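Local structure of CBIX (Paracoccus pantotrophus, 4CCS) at residues A[90-95]-A[207-212]; A[99-104]-A[213-218]. The protein is thought to act as the terminal enzyme of siroheme biosynthesis in denitrifying bacteria, a chelatase that would insert ferrous iron into sirohydrochlorin. One frame throughout, in Å; residues are numbered along the deposited sequence. Where two conformers were deposited one is given.

Interaction 1. Residues A[90-95]-A[207-212]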
loop_
_atom_site.group_PDB
_atom_site.type_symbol
_atom_site.label_atom_id
_atom_site.label_comp_id
_atom_site.label_asym_id
_atom_site.label_seq_id
_atom_site.Cartn_x
_atom_site.Cartn_y
_atom_site.Cartn_z
ATOM N N PRO A 90 -11.360 -0.575 -6.844
ATOM C CA PRO A 90 -11.070 -0.541 -5.406
ATOM C C PRO A 90 -9.557 -0.348 -5.214
ATOM O O PRO A 90 -8.764 -0.890 -5.993
ATOM C CB PRO A 90 -11.518 -1.923 -4.926
ATOM C CG PRO A 90 -12.667 -2.240 -5.804
ATOM C CD PRO A 90 -12.319 -1.668 -7.153
ATOM N N PRO A 91 -9.155 0.448 -4.216
ATOM C CA PRO A 91 -7.733 0.732 -4.006
ATOM C C PRO A 91 -6.905 -0.450 -3.490
ATOM O O PRO A 91 -7.452 -1.413 -2.948
ATOM C CB PRO A 91 -7.762 1.886 -3.005
ATOM C CG PRO A 91 -8.985 1.641 -2.212
ATOM C CD PRO A 91 -9.991 1.149 -3.219
ATOM N N PHE A 92 -5.566 -0.343 -3.631
ATOM C CA PHE A 92 -4.559 -1.298 -3.157
ATOM C C PHE A 92 -4.858 -1.768 -1.717
ATOM O O PHE A 92 -4.790 -2.968 -1.441
ATOM C CB PHE A 92 -3.148 -0.638 -3.215
ATOM C CG PHE A 92 -2.015 -1.464 -2.640
ATOM C CD1 PHE A 92 -1.331 -2.378 -3.426
ATOM C CD2 PHE A 92 -1.642 -1.334 -1.305
ATOM C CE1 PHE A 92 -0.281 -3.145 -2.888
ATOM C CE2 PHE A 92 -0.614 -2.118 -0.766
ATOM C CZ PHE A 92 0.057 -3.018 -1.562
ATOM N N GLY A 93 -5.193 -0.828 -0.812
ATOM C CA GLY A 93 -5.457 -1.155 0.598
ATOM C C GLY A 93 -6.655 -2.099 0.808
ATOM O O GLY A 93 -6.650 -2.869 1.771
ATOM N N SER A 94 -7.654 -2.041 -0.091
ATOM C CA SER A 94 -8.853 -2.884 -0.002
ATOM C C SER A 94 -8.768 -4.107 -0.914
ATOM O O SER A 94 -9.746 -4.846 -1.054
ATOM C CB SER A 94 -10.104 -2.064 -0.308
ATOM O OG SER A 94 -10.135 -1.692 -1.675
ATOM N N ASP A 95 -7.598 -4.340 -1.533
ATOM C CA ASP A 95 -7.422 -5.480 -2.423
ATOM C C ASP A 95 -7.657 -6.811 -1.682
ATOM O O ASP A 95 -7.109 -6.991 -0.594
ATOM C CB ASP A 95 -6.043 -5.458 -3.086
ATOM C CG ASP A 95 -5.997 -6.321 -4.326
ATOM O OD1 ASP A 95 -6.093 -7.555 -4.185
ATOM O OD2 ASP A 95 -5.843 -5.752 -5.446
ATOM N N PRO A 207 10.663 -4.566 4.409
ATOM C CA PRO A 207 10.435 -3.555 3.374
ATOM C C PRO A 207 8.896 -3.296 3.305
ATOM O O PRO A 207 8.131 -4.174 3.743
ATOM C CB PRO A 207 10.915 -4.260 2.088
ATOM C CG PRO A 207 11.921 -5.218 2.539
ATOM C CD PRO A 207 11.444 -5.706 3.872
ATOM N N PRO A 208 8.441 -2.111 2.775
ATOM C CA PRO A 208 7.004 -1.826 2.662
ATOM C C PRO A 208 6.322 -2.870 1.769
ATOM O O PRO A 208 6.952 -3.398 0.836
ATOM C CB PRO A 208 6.955 -0.410 2.066
ATOM C CG PRO A 208 8.233 -0.277 1.328
ATOM C CD PRO A 208 9.246 -1.037 2.146
ATOM N N VAL A 209 5.076 -3.237 2.120
ATOM C CA VAL A 209 4.298 -4.280 1.428
ATOM C C VAL A 209 4.167 -4.027 -0.094
ATOM O O VAL A 209 4.203 -4.995 -0.851
ATOM C CB VAL A 209 2.924 -4.533 2.122
ATOM C CG1 VAL A 209 1.962 -3.339 1.971
ATOM C CG2 VAL A 209 2.281 -5.835 1.636
ATOM N N GLY A 210 4.067 -2.752 -0.542
ATOM C CA GLY A 210 3.936 -2.394 -1.967
ATOM C C GLY A 210 5.099 -2.882 -2.854
ATOM O O GLY A 210 4.930 -2.970 -4.076
ATOM N N LEU A 211 6.254 -3.205 -2.258
ATOM C CA LEU A 211 7.437 -3.678 -3.002
ATOM C C LEU A 211 7.533 -5.203 -3.098
ATOM O O LEU A 211 8.472 -5.708 -3.723
ATOM C CB LEU A 211 8.744 -3.119 -2.413
ATOM C CG LEU A 211 8.907 -1.590 -2.370
ATOM C CD1 LEU A 211 10.235 -1.221 -1.728
ATOM C CD2 LEU A 211 8.794 -0.958 -3.764
ATOM N N ALA A 212 6.577 -5.932 -2.493
ATOM C CA ALA A 212 6.601 -7.401 -2.485
ATOM C C ALA A 212 6.536 -8.012 -3.890
ATOM O O ALA A 212 5.877 -7.451 -4.758
ATOM C CB ALA A 212 5.480 -7.952 -1.611
#

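Interaction 2. Residues A[99-104]-A[213-218]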
loop_
_atom_site.group_PDB
_atom_site.type_symbol
_atom_site.label_atom_id
_atom_site.label_comp_id
_atom_site.label_asym_id
_atom_site.label_seq_id
_atom_site.Cartn_x
_atom_site.Cartn_y
_atom_site.Cartn_z
ATOM N N PRO A 99 -4.436 -9.210 2.671
ATOM C CA PRO A 99 -4.180 -9.912 3.943
ATOM C C PRO A 99 -3.330 -11.171 3.791
ATOM O O PRO A 99 -2.452 -11.399 4.625
ATOM C CB PRO A 99 -5.590 -10.203 4.495
ATOM C CG PRO A 99 -6.435 -9.132 3.903
ATOM C CD PRO A 99 -5.886 -8.932 2.514
ATOM N N ALA A 100 -3.543 -11.951 2.714
ATOM C CA ALA A 100 -2.745 -13.170 2.469
ATOM C C ALA A 100 -1.290 -12.788 2.149
ATOM O O ALA A 100 -0.358 -13.434 2.638
ATOM C CB ALA A 100 -3.341 -13.972 1.333
ATOM N N LEU A 101 -1.098 -11.695 1.395
ATOM C CA LEU A 101 0.262 -11.211 1.079
ATOM C C LEU A 101 1.045 -10.836 2.354
ATOM O O LEU A 101 2.213 -11.244 2.501
ATOM C CB LEU A 101 0.215 -10.042 0.068
ATOM C CG LEU A 101 1.559 -9.346 -0.233
ATOM C CD1 LEU A 101 2.581 -10.338 -0.777
ATOM C CD2 LEU A 101 1.360 -8.241 -1.197
ATOM N N CYS A 102 0.395 -10.097 3.285
ATOM C CA CYS A 102 0.992 -9.694 4.566
ATOM C C CYS A 102 1.371 -10.923 5.369
ATOM O O CYS A 102 2.458 -10.969 5.946
ATOM C CB CYS A 102 0.048 -8.790 5.355
ATOM S SG CYS A 102 -0.260 -7.184 4.577
ATOM N N LEU A 103 0.479 -11.931 5.393
ATOM C CA LEU A 103 0.747 -13.178 6.120
ATOM C C LEU A 103 1.943 -13.940 5.541
ATOM O O LEU A 103 2.802 -14.370 6.304
ATOM C CB LEU A 103 -0.516 -14.067 6.221
ATOM C CG LEU A 103 -0.381 -15.355 7.061
ATOM C CD1 LEU A 103 -0.029 -15.052 8.515
ATOM C CD2 LEU A 103 -1.677 -16.188 7.003
ATOM N N ALA A 104 2.019 -14.079 4.212
ATOM C CA ALA A 104 3.128 -14.783 3.562
ATOM C C ALA A 104 4.469 -14.064 3.825
ATOM O O ALA A 104 5.466 -14.720 4.119
ATOM C CB ALA A 104 2.872 -14.881 2.073
ATOM N N PRO A 213 7.178 -9.189 -4.110
ATOM C CA PRO A 213 7.156 -9.802 -5.451
ATOM C C PRO A 213 5.773 -10.196 -5.948
ATOM O O PRO A 213 5.547 -10.205 -7.159
ATOM C CB PRO A 213 8.103 -11.011 -5.339
ATOM C CG PRO A 213 8.489 -11.131 -3.917
ATOM C CD PRO A 213 8.186 -9.823 -3.230
ATOM N N GLN A 214 4.821 -10.466 -5.031
ATOM C CA GLN A 214 3.471 -10.881 -5.434
ATOM C C GLN A 214 2.521 -9.724 -5.737
ATOM O O GLN A 214 1.397 -9.986 -6.143
ATOM C CB GLN A 214 2.833 -11.823 -4.396
ATOM C CG GLN A 214 3.647 -13.075 -4.101
ATOM C CD GLN A 214 4.747 -12.890 -3.074
ATOM O OE1 GLN A 214 5.020 -11.785 -2.584
ATOM N NE2 GLN A 214 5.456 -13.964 -2.758
ATOM N N VAL A 215 2.943 -8.453 -5.520
ATOM C CA VAL A 215 2.062 -7.308 -5.770
ATOM C C VAL A 215 1.607 -7.225 -7.255
ATOM O O VAL A 215 0.412 -7.061 -7.465
ATOM C CB VAL A 215 2.649 -5.964 -5.241
ATOM C CG1 VAL A 215 1.849 -4.765 -5.758
ATOM C CG2 VAL A 215 2.707 -5.963 -3.713
ATOM N N PRO A 216 2.508 -7.342 -8.271
ATOM C CA PRO A 216 2.016 -7.278 -9.664
ATOM C C PRO A 216 0.885 -8.287 -9.975
ATOM O O PRO A 216 -0.110 -7.896 -10.568
ATOM C CB PRO A 216 3.273 -7.521 -10.502
ATOM C CG PRO A 216 4.381 -7.021 -9.641
ATOM C CD PRO A 216 3.984 -7.404 -8.242
ATOM N N ALA A 217 0.999 -9.541 -9.495
ATOM C CA ALA A 217 -0.032 -10.576 -9.712
ATOM C C ALA A 217 -1.335 -10.220 -9.011
ATOM O O ALA A 217 -2.402 -10.374 -9.597
ATOM C CB ALA A 217 0.475 -11.935 -9.246
ATOM N N MET A 218 -1.243 -9.623 -7.803
ATOM C CA MET A 218 -2.396 -9.165 -7.038
ATOM C C MET A 218 -3.150 -8.068 -7.811
ATOM O O MET A 218 -4.369 -8.150 -7.962
ATOM C CB MET A 218 -1.941 -8.685 -5.635
ATOM C CG MET A 218 -3.073 -8.286 -4.737
ATOM S SD MET A 218 -2.554 -7.553 -3.157
ATOM C CE MET A 218 -2.351 -5.859 -3.670
#

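Interaction 1. Residues A[90-95]-A[207-212]
Phe-92 makes the whole contact from the 90-95 side, its ring meeting Val-209 and Gly-210 between the two parallel sheets of the protein. Just ahead of it, Pro-91 ties the 3-10 turn together: its carbonyl O takes the backbone N of Ser-94 and, in the one conformer of Ser-94 described here, the hydroxyl as well. The Phe-92 side chain leaves this turn with CG anti to its own N (chi1 175°), which carries the ring across toward 207-212. There CE2 lies 4.0 Å from Val-209 CG1, the methyl meeting the ring at its edge, near its plane, beside the CE2-CZ bond. The far carbon, CZ, comes to 3.9 Å from Gly-210 CA, and the ring touches bare main chain there. Further along, Asp-95 takes up the polar work: OD1 caps the backbone N of Gly-97 ahead of helix 98-113, while OD2 is hydrogen-bonded to Tyr-60 and Ser-222. Both segments read Pro-Pro-X-Gly, and each makes its 3-10 turn after the short edge strand of a four-stranded parallel sheet, as expected of a duplicated chelatase fold. The main chain of Phe-92 and Gly-93 bonds to Pro-61 and Phe-63, just as Val-209 and Gly-210 bond to Pro-179 and Phe-181. Around the contact, Val-215 and Met-218 of helix 215-226 pack on Phe-92, and Leu-98, Leu-101 and Leu-105 of helix 98-113 on Val-209.

Interaction 2. Residues A[99-104]-A[213-218]
CG of Leu-101 stands anti to the backbone N (chi1 174°), and the following turn at chi2 splits its two methyls between separate partners in residues 214-218. Gln-214 bends at chi2 (84°), which folds its amide back beside the leucine instead of letting it run straight out. As a result CD1 of Leu-101 comes within 3.4 Å of Gln-214 OE1 and 3.9 Å of Gln-214 CB, the two side chains passing at a slant. A methyl cannot donate to that oxygen in any ordinary sense, so this is van der Waals contact with the polar end of an exposed residue. The other methyl faces inward: Leu-101 CD2 is 3.7 Å from Val-215 CG2, the side chains meeting nearly at right angles. Met-218 is extended as far as its sulfur, with SD 4.4 Å from Leu-101 CD2. One leucine thus packs against residues that lead into and form part of helix 215-226. Helix 98-113, which follows strand 87-88, also packs on helix 134-146, and helix 215-226, which follows strand 204-205, on helix 16-30; two similar four-stranded parallel sheets with helices crossing from one to the other are consistent with the chelatase fold.

Interactions 1 and 2 adjoin, their centres 8 Å apart, and both join the region after strand 87-88 to that after strand 204-205. Residues 90-95 lead into helix 98-113 and residues 207-212 into helix 215-226, so interaction 1 brings together the two linkers and interaction 2 the helices they feed. The first is fully buried, close to the centre of the chain, and sets an aromatic ring against a valine methyl and a glycine CA; the second runs from a buried valine to a solvent-facing glutamine. They merge through Met-218, whose CE is 3.5 Å from Phe-92 CE1, and through Val-215 CG2, 3.4 Å from Val-209 O. Further along helix 98-113, Leu-103 touches bound D-malate.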